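Local atomic coordinates of isoflavone reductase (Medicago sativa, PDB entry 2GAS), a protein that catalyses the NADPH-dependent reduction of isoflavones to chiral isoflavanones, yielding the penultimate intermediate in the synthesis of the alfalfa phytoalexin (-)-medicarpin. Residues V117-A122 / A275-D280; E231-K236 / Y302-V307; G62-N65 / T69-K72. One frame throughout, in Å; residues are numbered along the deposited sequence.

Contact 1: residues V117-A122 / A275-D280; sequences VDRHDA and AVYEID
Tyr277 OH is hydrogen-bonded to both His213 and His153, which probably fixes the tyrosine ring against Arg119. Arg119 lies on the loop that leaves strand 107-109, the last strand of the parallel sheet of this NADP-binding Rossmann fold, and Tyr277 on the loop 275-280, which follows helix 259-271 much later in the chain. Arg119 CD sits on one ring face in a CH-pi contact, 3.8 Å from the centroid of the Tyr277 ring but offset toward the rim on the side of CD2, which it approaches to 3.5 Å. Although the two side chains cross at about a right angle, the guanidinium plane is nearly parallel to the ring, 3° apart. Arg119 NE donates to a water 2.8 Å away, in the plane of the guanidinium, and this water passes a weak bond on to the carbonyl oxygen of Glu278. From CG to NE the arginine chain is extended, which carries its head past the ring so that NH2 comes within 3.6 Å of Glu278 O and 3.9 Å of Asp280 N. The head is held in two salt bridges, NH1 with Asp116, just before 117-122 in the same loop, and NH2 with Asp284 of strand 284-286, whose carboxylate also takes the backbone N-H of Asp280. Next to Arg119, Asp118 forms salt bridges with Arg138 and with Arg137, which probably binds NADP(+), as in related reductases. Within the loop 117-122, His120 ND1 donates to Val117 O over 3.2 Å at an N-H...O angle of 144°, the oxygen close to the imidazole plane but the nitrogen well above that of the carbonyl.

Contact 2: residues E231-K236 / Y302-V307; sequences EKKIGK and YLNQFV
Lys233, on the last turn of helix 223-234, faces the end of the chain, where Leu303 to Phe306 keep helical phi and psi and so bring Leu303, Asn304 and Val307 round to the lysine. Helix 223-234 ends at Ile234, Gly235 leaves helical geometry with a positive phi of 65°, and Lys236 N makes a weak bond back to Glu231 O. Lys233 reaches across with its methylenes extended as far as CE, then bends at the last torsion (chi4 -59°), turning NZ to Asn304 OD1, 2.7 Å away. The ammonium stands above the plane of that carbonyl group, 50° out of it, and not on a lone pair. Asp300 is a second, charged partner of NZ, so the ammonium is shared between an amide and a carboxylate on the same terminal segment of the chain. Lower down the lysine, CD runs across Leu303 CB at 3.9 Å, and the leucine also packs on Trp230 one turn earlier in helix 223-234. At the other end, Val307 CG2 lies 4.0 Å from Lys233 CB while its CG1 faces the backbone oxygen of Lys233. Arg173 binds the carbonyl oxygen of Phe306 and an oxygen of the C-terminal carboxylate of Val307. The arrangement is helix-end packing near the surface, away from the cofactor site, in which the C-terminal residues 303-307 close against the last turn of helix 223-234.

Contact 3: residues G62-N65 / T69-K72; sequences GDIN and TLVK
A beta-alpha connection of the Rossmann fold, the short loop between strand 58-61 and helix 67-74, is closed here by Thr69 reaching back from the first turn of the helix. Asp63 N donates to Thr69 OG1 at 3.1 Å, nearly straight at 163°. The same hydroxyl is also bonded to Asp66 O, so two backbone groups hold it; OG1 lies between the backbone N and the carbonyl carbon (chi1 65°), which turns it to Asp63 N. Gly62 CA lies 3.4 Å from OG1; a beta carbon there would come tightly against the hydroxyl. Through its backbone Gly62 is also bonded to Val33 of strand 29-33, next to 58-61 in the parallel sheet. A valine in place of Thr69 would probably leave Asp63 N and Asp66 O without this common partner and set the loop freer to shift against the helix. Beyond the threonine, Leu70 CD1 packs on Ile64 O at 3.4 Å and its CD2 meets Ile64 CD1 at 4.2 Å. Both side chains touch Ile95 of helix 92-102. The CB of Asp63 leaves the backbone away from 69-72, and OD1 makes a long, weak ion pair with Arg34, which probably binds NADP(+).

Overall arrangement
From the N terminus, contact 3 comes first and is purely local: it closes the short loop between strand 58-61, an outermost strand of the parallel sheet, and helix 67-74. Contact 1 opens later, at 117-122, and closes a long excursion at 275-280, tying the loop beyond strand 107-109 to the loop before strand 284-286. Contact 2 opens inside that excursion, at 231-236, but closes beyond it, tying the end of helix 223-234 to the C-terminal residues, so contacts 1 and 2 cross along the chain. In space none touch. Contacts 2 and 3 lie on opposite sides of the chain's centre, about 45 Å apart between centres, with contact 1 about 31 and 33 Å from them.

Contact 1: residues V117-A122 / A275-D280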
ATOM      1  N   VAL A 117      -6.514   2.364   8.540  1.00 17.62           N
ATOM      2  CA  VAL A 117      -6.139   3.226   9.659  1.00 17.83           C
ATOM      3  C   VAL A 117      -7.261   3.620  10.612  1.00 18.94           C
ATOM      4  O   VAL A 117      -7.007   4.245  11.644  1.00 18.55           O
ATOM      5  CB  VAL A 117      -5.397   4.500   9.173  1.00 15.17           C
ATOM      6  CG1 VAL A 117      -4.107   4.105   8.479  1.00 15.89           C
ATOM      7  CG2 VAL A 117      -6.283   5.313   8.237  1.00 16.55           C
ATOM      8  N   ASP A 118      -8.495   3.261  10.280  1.00 18.22           N
ATOM      9  CA  ASP A 118      -9.613   3.554  11.177  1.00 18.24           C
ATOM     10  C   ASP A 118      -9.904   2.301  11.996  1.00 19.96           C
ATOM     11  O   ASP A 118     -10.836   2.269  12.801  1.00 19.23           O
ATOM     12  CB  ASP A 118     -10.850   3.980  10.386  1.00 18.66           C
ATOM     13  CG  ASP A 118     -10.808   5.446   9.984  1.00 19.44           C
ATOM     14  OD1 ASP A 118     -11.421   5.799   8.958  1.00 20.53           O
ATOM     15  OD2 ASP A 118     -10.170   6.245  10.706  1.00 21.20           O
ATOM     16  N   ARG A 119      -9.084   1.274  11.783  1.00 19.46           N
ATOM     17  CA  ARG A 119      -9.212  -0.004  12.479  1.00 20.22           C
ATOM     18  C   ARG A 119      -7.870  -0.545  12.963  1.00 21.54           C
ATOM     19  O   ARG A 119      -7.345  -1.519  12.409  1.00 21.62           O
ATOM     20  CB  ARG A 119      -9.839  -1.056  11.564  1.00 21.11           C
ATOM     21  CG  ARG A 119     -11.292  -0.843  11.214  1.00 21.05           C
ATOM     22  CD  ARG A 119     -11.774  -2.048  10.421  1.00 21.27           C
ATOM     23  NE  ARG A 119     -13.225  -2.109  10.304  1.00 23.09           N
ATOM     24  CZ  ARG A 119     -13.905  -1.778   9.213  1.00 22.52           C
ATOM     25  NH1 ARG A 119     -13.269  -1.358   8.132  1.00 22.22           N
ATOM     26  NH2 ARG A 119     -15.226  -1.881   9.203  1.00 25.23           N
ATOM     27  N   HIS A 120      -7.305   0.069  13.995  1.00 21.56           N
ATOM     28  CA  HIS A 120      -6.033  -0.408  14.515  1.00 21.99           C
ATOM     29  C   HIS A 120      -5.927  -0.180  16.015  1.00 22.97           C
ATOM     30  O   HIS A 120      -6.690   0.590  16.599  1.00 22.13           O
ATOM     31  CB  HIS A 120      -4.861   0.292  13.821  1.00 23.18           C
ATOM     32  CG  HIS A 120      -4.565   1.655  14.367  1.00 23.43           C
ATOM     33  ND1 HIS A 120      -5.039   2.812  13.784  1.00 25.29           N
ATOM     34  CD2 HIS A 120      -3.865   2.041  15.459  1.00 22.86           C
ATOM     35  CE1 HIS A 120      -4.640   3.852  14.495  1.00 23.18           C
ATOM     36  NE2 HIS A 120      -3.927   3.412  15.515  1.00 26.25           N
ATOM     37  N   ASP A 121      -4.966  -0.859  16.629  1.00 23.72           N
ATOM     38  CA  ASP A 121      -4.720  -0.742  18.065  1.00 26.59           C
ATOM     39  C   ASP A 121      -3.206  -0.679  18.239  1.00 25.09           C
ATOM     40  O   ASP A 121      -2.657  -1.245  19.187  1.00 25.58           O
ATOM     41  CB  ASP A 121      -5.266  -1.972  18.797  1.00 31.57           C
ATOM     42  CG  ASP A 121      -6.769  -2.123  18.654  1.00 36.57           C
ATOM     43  OD1 ASP A 121      -7.505  -1.341  19.289  1.00 40.52           O
ATOM     44  OD2 ASP A 121      -7.216  -3.021  17.907  1.00 41.02           O
ATOM     45  N   ALA A 122      -2.542   0.016  17.320  1.00 21.66           N
ATOM     46  CA  ALA A 122      -1.088   0.127  17.329  1.00 20.59           C
ATOM     47  C   ALA A 122      -0.518   1.009  18.429  1.00 21.77           C
ATOM     48  O   ALA A 122      -1.224   1.821  19.027  1.00 22.51           O
ATOM     49  CB  ALA A 122      -0.597   0.623  15.969  1.00 20.69           C
ATOM     50  N   ALA A 275      -5.196  -6.957  10.285  1.00 17.17           N
ATOM     51  CA  ALA A 275      -5.847  -7.387   9.047  1.00 18.12           C
ATOM     52  C   ALA A 275      -7.101  -8.187   9.368  1.00 18.68           C
ATOM     53  O   ALA A 275      -7.825  -8.610   8.465  1.00 19.54           O
ATOM     54  CB  ALA A 275      -4.898  -8.242   8.202  1.00 17.35           C
ATOM     55  N   VAL A 276      -7.359  -8.379  10.659  1.00 17.96           N
ATOM     56  CA  VAL A 276      -8.509  -9.151  11.114  1.00 18.99           C
ATOM     57  C   VAL A 276      -9.662  -8.265  11.572  1.00 19.26           C
ATOM     58  O   VAL A 276      -9.552  -7.566  12.577  1.00 20.48           O
ATOM     59  CB  VAL A 276      -8.113 -10.072  12.285  1.00 18.47           C
ATOM     60  CG1 VAL A 276      -9.306 -10.909  12.727  1.00 22.02           C
ATOM     61  CG2 VAL A 276      -6.954 -10.957  11.871  1.00 19.05           C
ATOM     62  N   TYR A 277     -10.759  -8.305  10.824  1.00 19.82           N
ATOM     63  CA  TYR A 277     -11.952  -7.522  11.136  1.00 20.48           C
ATOM     64  C   TYR A 277     -13.061  -7.802  10.132  1.00 22.84           C
ATOM     65  O   TYR A 277     -12.800  -8.187   8.996  1.00 22.20           O
ATOM     66  CB  TYR A 277     -11.641  -6.016  11.126  1.00 20.29           C
ATOM     67  CG  TYR A 277     -10.986  -5.519   9.849  1.00 19.39           C
ATOM     68  CD1 TYR A 277      -9.601  -5.447   9.741  1.00 18.06           C
ATOM     69  CD2 TYR A 277     -11.753  -5.137   8.743  1.00 18.54           C
ATOM     70  CE1 TYR A 277      -8.988  -5.010   8.573  1.00 17.87           C
ATOM     71  CE2 TYR A 277     -11.147  -4.700   7.562  1.00 18.47           C
ATOM     72  CZ  TYR A 277      -9.763  -4.639   7.487  1.00 16.85           C
ATOM     73  OH  TYR A 277      -9.133  -4.213   6.339  1.00 18.24           O
ATOM     74  N   GLU A 278     -14.305  -7.625  10.564  1.00 25.32           N
ATOM     75  CA  GLU A 278     -15.443  -7.823   9.679  1.00 27.38           C
ATOM     76  C   GLU A 278     -15.748  -6.446   9.103  1.00 26.57           C
ATOM     77  O   GLU A 278     -15.581  -5.436   9.785  1.00 27.34           O
ATOM     78  CB  GLU A 278     -16.648  -8.357  10.459  1.00 30.53           C
ATOM     79  CG  GLU A 278     -16.470  -9.790  10.934  1.00 36.10           C
ATOM     80  CD  GLU A 278     -17.657 -10.303  11.728  1.00 40.43           C
ATOM     81  OE1 GLU A 278     -17.664 -11.504  12.072  1.00 43.48           O
ATOM     82  OE2 GLU A 278     -18.579  -9.508  12.012  1.00 42.70           O
ATOM     83  N   ILE A 279     -16.185  -6.391   7.853  1.00 27.00           N
ATOM     84  CA  ILE A 279     -16.464  -5.093   7.264  1.00 27.80           C
ATOM     85  C   ILE A 279     -17.927  -4.697   7.335  1.00 26.51           C
ATOM     86  O   ILE A 279     -18.812  -5.526   7.561  1.00 28.19           O
ATOM     87  CB  ILE A 279     -15.993  -5.006   5.790  1.00 28.06           C
ATOM     88  CG1 ILE A 279     -16.878  -5.869   4.886  1.00 29.43           C
ATOM     89  CG2 ILE A 279     -14.530  -5.415   5.693  1.00 28.61           C
ATOM     90  CD1 ILE A 279     -16.813  -7.332   5.159  1.00 33.56           C
ATOM     91  N   ASP A 280     -18.153  -3.403   7.156  1.00 26.07           N
ATOM     92  CA  ASP A 280     -19.477  -2.806   7.175  1.00 26.43           C
ATOM     93  C   ASP A 280     -19.819  -2.504   5.720  1.00 25.36           C
ATOM     94  O   ASP A 280     -19.152  -1.696   5.079  1.00 26.19           O
ATOM     95  CB  ASP A 280     -19.425  -1.525   8.009  1.00 28.14           C
ATOM     96  CG  ASP A 280     -20.741  -0.777   8.028  1.00 29.42           C
ATOM     97  OD1 ASP A 280     -20.851   0.184   8.817  1.00 32.96           O
ATOM     98  OD2 ASP A 280     -21.656  -1.137   7.259  1.00 28.85           O
TER
HETATM   99  O   HOH W   1     -14.402  -3.576  12.418  1.00 42.80           O

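Contact 2: residues E231-K236 / Y302-V307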
ATOM      1  N   GLU A 231       8.944 -23.600   5.155  1.00 18.31           N
ATOM      2  CA  GLU A 231       9.656 -24.820   5.520  1.00 20.16           C
ATOM      3  C   GLU A 231       9.431 -25.914   4.492  1.00 20.08           C
ATOM      4  O   GLU A 231      10.352 -26.661   4.150  1.00 22.05           O
ATOM      5  CB  GLU A 231       9.196 -25.304   6.889  1.00 19.16           C
ATOM      6  CG  GLU A 231       9.828 -24.536   8.023  1.00 18.79           C
ATOM      7  CD  GLU A 231       9.276 -24.941   9.361  1.00 17.98           C
ATOM      8  OE1 GLU A 231       9.964 -24.700  10.372  1.00 22.21           O
ATOM      9  OE2 GLU A 231       8.150 -25.487   9.393  1.00 22.98           O
ATOM     10  N   LYS A 232       8.205 -26.011   3.998  1.00 21.21           N
ATOM     11  CA  LYS A 232       7.879 -27.018   3.000  1.00 23.11           C
ATOM     12  C   LYS A 232       8.667 -26.746   1.723  1.00 22.30           C
ATOM     13  O   LYS A 232       9.129 -27.670   1.049  1.00 24.56           O
ATOM     14  CB  LYS A 232       6.381 -26.993   2.688  1.00 26.60           C
ATOM     15  CG  LYS A 232       5.966 -27.988   1.615  1.00 30.90           C
ATOM     16  CD  LYS A 232       4.541 -27.740   1.133  1.00 36.00           C
ATOM     17  CE  LYS A 232       4.392 -26.331   0.563  1.00 38.49           C
ATOM     18  NZ  LYS A 232       3.079 -26.107  -0.106  1.00 39.33           N
ATOM     19  N   LYS A 233       8.839 -25.469   1.403  1.00 20.76           N
ATOM     20  CA  LYS A 233       9.562 -25.081   0.196  1.00 21.03           C
ATOM     21  C   LYS A 233      11.054 -25.380   0.204  1.00 20.14           C
ATOM     22  O   LYS A 233      11.601 -25.813  -0.809  1.00 21.82           O
ATOM     23  CB  LYS A 233       9.345 -23.595  -0.086  1.00 23.67           C
ATOM     24  CG  LYS A 233       7.933 -23.278  -0.514  1.00 26.84           C
ATOM     25  CD  LYS A 233       7.782 -21.812  -0.828  1.00 29.56           C
ATOM     26  CE  LYS A 233       6.459 -21.562  -1.508  1.00 33.69           C
ATOM     27  NZ  LYS A 233       6.354 -22.352  -2.772  1.00 35.16           N
ATOM     28  N   ILE A 234      11.723 -25.151   1.329  1.00 19.57           N
ATOM     29  CA  ILE A 234      13.153 -25.412   1.383  1.00 19.61           C
ATOM     30  C   ILE A 234      13.500 -26.772   1.971  1.00 20.31           C
ATOM     31  O   ILE A 234      14.674 -27.134   2.078  1.00 20.63           O
ATOM     32  CB  ILE A 234      13.902 -24.310   2.155  1.00 20.49           C
ATOM     33  CG1 ILE A 234      13.358 -24.182   3.579  1.00 19.88           C
ATOM     34  CG2 ILE A 234      13.756 -22.989   1.409  1.00 19.62           C
ATOM     35  CD1 ILE A 234      14.253 -23.344   4.484  1.00 22.30           C
ATOM     36  N   GLY A 235      12.473 -27.520   2.357  1.00 22.05           N
ATOM     37  CA  GLY A 235      12.696 -28.848   2.893  1.00 23.27           C
ATOM     38  C   GLY A 235      13.454 -28.984   4.200  1.00 23.87           C
ATOM     39  O   GLY A 235      14.213 -29.936   4.370  1.00 26.91           O
ATOM     40  N   LYS A 236      13.278 -28.039   5.119  1.00 24.81           N
ATOM     41  CA  LYS A 236      13.925 -28.139   6.423  1.00 23.70           C
ATOM     42  C   LYS A 236      13.104 -27.379   7.450  1.00 23.25           C
ATOM     43  O   LYS A 236      12.307 -26.511   7.095  1.00 23.22           O
ATOM     44  CB  LYS A 236      15.363 -27.606   6.390  1.00 27.31           C
ATOM     45  CG  LYS A 236      15.505 -26.140   6.062  1.00 26.49           C
ATOM     46  CD  LYS A 236      16.930 -25.654   6.332  1.00 26.99           C
ATOM     47  CE  LYS A 236      17.232 -25.612   7.828  1.00 26.75           C
ATOM     48  NZ  LYS A 236      18.508 -24.905   8.127  1.00 23.59           N
ATOM     49  N   TYR A 302       4.927 -16.418  -4.514  1.00 19.97           N
ATOM     50  CA  TYR A 302       5.857 -15.330  -4.255  1.00 19.91           C
ATOM     51  C   TYR A 302       7.182 -15.817  -3.663  1.00 18.64           C
ATOM     52  O   TYR A 302       8.255 -15.378  -4.072  1.00 19.51           O
ATOM     53  CB  TYR A 302       5.237 -14.298  -3.299  1.00 16.80           C
ATOM     54  CG  TYR A 302       6.233 -13.247  -2.854  1.00 18.82           C
ATOM     55  CD1 TYR A 302       6.599 -12.200  -3.701  1.00 17.14           C
ATOM     56  CD2 TYR A 302       6.886 -13.359  -1.627  1.00 18.30           C
ATOM     57  CE1 TYR A 302       7.602 -11.301  -3.337  1.00 19.43           C
ATOM     58  CE2 TYR A 302       7.884 -12.471  -1.255  1.00 18.84           C
ATOM     59  CZ  TYR A 302       8.242 -11.446  -2.113  1.00 17.93           C
ATOM     60  OH  TYR A 302       9.257 -10.590  -1.752  1.00 21.94           O
ATOM     61  N   LEU A 303       7.100 -16.719  -2.694  1.00 18.57           N
ATOM     62  CA  LEU A 303       8.296 -17.233  -2.041  1.00 18.41           C
ATOM     63  C   LEU A 303       9.163 -18.151  -2.904  1.00 21.10           C
ATOM     64  O   LEU A 303      10.326 -18.390  -2.578  1.00 20.70           O
ATOM     65  CB  LEU A 303       7.905 -17.953  -0.749  1.00 20.36           C
ATOM     66  CG  LEU A 303       7.372 -17.038   0.358  1.00 20.25           C
ATOM     67  CD1 LEU A 303       6.835 -17.887   1.495  1.00 20.76           C
ATOM     68  CD2 LEU A 303       8.478 -16.116   0.851  1.00 21.58           C
ATOM     69  N   ASN A 304       8.607 -18.656  -4.002  1.00 23.11           N
ATOM     70  CA  ASN A 304       9.366 -19.545  -4.874  1.00 24.65           C
ATOM     71  C   ASN A 304      10.643 -18.923  -5.416  1.00 24.54           C
ATOM     72  O   ASN A 304      11.622 -19.625  -5.664  1.00 25.93           O
ATOM     73  CB  ASN A 304       8.502 -20.023  -6.045  1.00 28.76           C
ATOM     74  CG  ASN A 304       7.597 -21.175  -5.664  1.00 30.62           C
ATOM     75  OD1 ASN A 304       7.997 -22.063  -4.914  1.00 35.68           O
ATOM     76  ND2 ASN A 304       6.378 -21.179  -6.195  1.00 33.87           N
ATOM     77  N   GLN A 305      10.646 -17.609  -5.603  1.00 25.36           N
ATOM     78  CA  GLN A 305      11.829 -16.946  -6.137  1.00 25.73           C
ATOM     79  C   GLN A 305      13.027 -16.980  -5.193  1.00 25.68           C
ATOM     80  O   GLN A 305      14.158 -16.771  -5.624  1.00 26.46           O
ATOM     81  CB  GLN A 305      11.505 -15.495  -6.501  1.00 28.95           C
ATOM     82  CG  GLN A 305      11.085 -14.639  -5.323  1.00 30.74           C
ATOM     83  CD  GLN A 305      10.733 -13.224  -5.737  1.00 33.13           C
ATOM     84  OE1 GLN A 305      11.578 -12.487  -6.248  1.00 33.83           O
ATOM     85  NE2 GLN A 305       9.481 -12.837  -5.520  1.00 33.87           N
ATOM     86  N   PHE A 306      12.784 -17.247  -3.911  1.00 24.75           N
ATOM     87  CA  PHE A 306      13.858 -17.284  -2.921  1.00 24.39           C
ATOM     88  C   PHE A 306      14.358 -18.688  -2.601  1.00 24.32           C
ATOM     89  O   PHE A 306      15.353 -18.853  -1.896  1.00 24.86           O
ATOM     90  CB  PHE A 306      13.406 -16.621  -1.619  1.00 25.26           C
ATOM     91  CG  PHE A 306      12.973 -15.196  -1.789  1.00 26.26           C
ATOM     92  CD1 PHE A 306      11.623 -14.866  -1.836  1.00 25.87           C
ATOM     93  CD2 PHE A 306      13.918 -14.186  -1.942  1.00 27.77           C
ATOM     94  CE1 PHE A 306      11.219 -13.548  -2.037  1.00 28.38           C
ATOM     95  CE2 PHE A 306      13.524 -12.864  -2.145  1.00 26.39           C
ATOM     96  CZ  PHE A 306      12.172 -12.545  -2.193  1.00 27.51           C
ATOM     97  N   VAL A 307      13.665 -19.693  -3.117  1.00 24.74           N
ATOM     98  CA  VAL A 307      14.031 -21.081  -2.864  1.00 25.42           C
ATOM     99  C   VAL A 307      15.414 -21.429  -3.405  1.00 25.94           C
ATOM    100  O   VAL A 307      16.209 -22.026  -2.647  1.00 26.07           O
ATOM    101  CB  VAL A 307      12.987 -22.036  -3.474  1.00 25.70           C
ATOM    102  CG1 VAL A 307      13.429 -23.479  -3.297  1.00 27.21           C
ATOM    103  CG2 VAL A 307      11.641 -21.815  -2.802  1.00 26.03           C
ATOM    104  OXT VAL A 307      15.679 -21.110  -4.580  1.00 26.78           O
TER

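Contact 3: residues G62-N65 / T69-K72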
ATOM      1  N   GLY A  62       4.510  19.004 -13.250  1.00 32.06           N
ATOM      2  CA  GLY A  62       4.044  19.641 -12.035  1.00 33.20           C
ATOM      3  C   GLY A  62       4.673  19.089 -10.775  1.00 34.44           C
ATOM      4  O   GLY A  62       5.328  18.046 -10.793  1.00 33.84           O
ATOM      5  N   ASP A  63       4.468  19.804  -9.676  1.00 35.42           N
ATOM      6  CA  ASP A  63       5.001  19.409  -8.382  1.00 37.87           C
ATOM      7  C   ASP A  63       3.940  19.618  -7.309  1.00 37.98           C
ATOM      8  O   ASP A  63       3.289  20.661  -7.259  1.00 38.13           O
ATOM      9  CB  ASP A  63       6.248  20.235  -8.052  1.00 40.44           C
ATOM     10  CG  ASP A  63       6.736  20.013  -6.631  1.00 42.42           C
ATOM     11  OD1 ASP A  63       6.900  18.841  -6.230  1.00 44.80           O
ATOM     12  OD2 ASP A  63       6.958  21.014  -5.917  1.00 44.02           O
ATOM     13  N   ILE A  64       3.770  18.616  -6.455  1.00 38.15           N
ATOM     14  CA  ILE A  64       2.790  18.681  -5.377  1.00 38.76           C
ATOM     15  C   ILE A  64       2.904  20.002  -4.619  1.00 38.61           C
ATOM     16  O   ILE A  64       1.926  20.484  -4.046  1.00 38.30           O
ATOM     17  CB  ILE A  64       2.990  17.521  -4.371  1.00 39.17           C
ATOM     18  CG1 ILE A  64       2.995  16.182  -5.112  1.00 40.75           C
ATOM     19  CG2 ILE A  64       1.901  17.552  -3.308  1.00 39.41           C
ATOM     20  CD1 ILE A  64       1.734  15.895  -5.895  1.00 40.48           C
ATOM     21  N   ASN A  65       4.098  20.584  -4.623  1.00 38.80           N
ATOM     22  CA  ASN A  65       4.331  21.842  -3.925  1.00 39.10           C
ATOM     23  C   ASN A  65       4.145  23.081  -4.800  1.00 38.82           C
ATOM     24  O   ASN A  65       4.438  24.198  -4.377  1.00 39.21           O
ATOM     25  CB  ASN A  65       5.730  21.846  -3.303  1.00 42.55           C
ATOM     26  CG  ASN A  65       5.891  20.787  -2.227  1.00 45.23           C
ATOM     27  OD1 ASN A  65       5.874  19.587  -2.509  1.00 47.62           O
ATOM     28  ND2 ASN A  65       6.037  21.228  -0.983  1.00 46.64           N
ATOM     29  N   THR A  69       0.557  24.238 -10.977  1.00 29.05           N
ATOM     30  CA  THR A  69       0.795  23.071 -11.814  1.00 28.21           C
ATOM     31  C   THR A  69      -0.125  21.930 -11.397  1.00 26.86           C
ATOM     32  O   THR A  69      -0.600  21.174 -12.240  1.00 25.91           O
ATOM     33  CB  THR A  69       2.254  22.594 -11.712  1.00 29.19           C
ATOM     34  OG1 THR A  69       2.515  22.131 -10.383  1.00 32.44           O
ATOM     35  CG2 THR A  69       3.208  23.733 -12.041  1.00 31.59           C
ATOM     36  N   LEU A  70      -0.370  21.813 -10.096  1.00 26.71           N
ATOM     37  CA  LEU A  70      -1.239  20.765  -9.564  1.00 26.34           C
ATOM     38  C   LEU A  70      -2.659  20.896 -10.105  1.00 24.96           C
ATOM     39  O   LEU A  70      -3.221  19.938 -10.636  1.00 22.58           O
ATOM     40  CB  LEU A  70      -1.279  20.830  -8.039  1.00 28.90           C
ATOM     41  CG  LEU A  70      -0.635  19.689  -7.254  1.00 32.73           C
ATOM     42  CD1 LEU A  70      -0.921  19.892  -5.776  1.00 32.11           C
ATOM     43  CD2 LEU A  70      -1.191  18.346  -7.721  1.00 33.57           C
ATOM     44  N   VAL A  71      -3.239  22.084  -9.957  1.00 23.43           N
ATOM     45  CA  VAL A  71      -4.591  22.329 -10.439  1.00 23.69           C
ATOM     46  C   VAL A  71      -4.677  22.093 -11.944  1.00 22.47           C
ATOM     47  O   VAL A  71      -5.617  21.466 -12.424  1.00 23.18           O
ATOM     48  CB  VAL A  71      -5.047  23.776 -10.135  1.00 24.38           C
ATOM     49  CG1 VAL A  71      -6.407  24.035 -10.760  1.00 24.85           C
ATOM     50  CG2 VAL A  71      -5.099  24.004  -8.632  1.00 25.00           C
ATOM     51  N   LYS A  72      -3.688  22.587 -12.683  1.00 23.02           N
ATOM     52  CA  LYS A  72      -3.669  22.429 -14.135  1.00 23.40           C
ATOM     53  C   LYS A  72      -3.651  20.967 -14.566  1.00 22.32           C
ATOM     54  O   LYS A  72      -4.305  20.590 -15.537  1.00 21.54           O
ATOM     55  CB  LYS A  72      -2.454  23.148 -14.734  1.00 25.55           C
ATOM     56  CG  LYS A  72      -2.359  23.031 -16.250  1.00 30.15           C
ATOM     57  CD  LYS A  72      -1.117  23.727 -16.791  1.00 34.50           C
ATOM     58  CE  LYS A  72      -1.027  23.594 -18.307  1.00 37.15           C
ATOM     59  NZ  LYS A  72      -0.933  22.171 -18.755  1.00 38.11           N
TER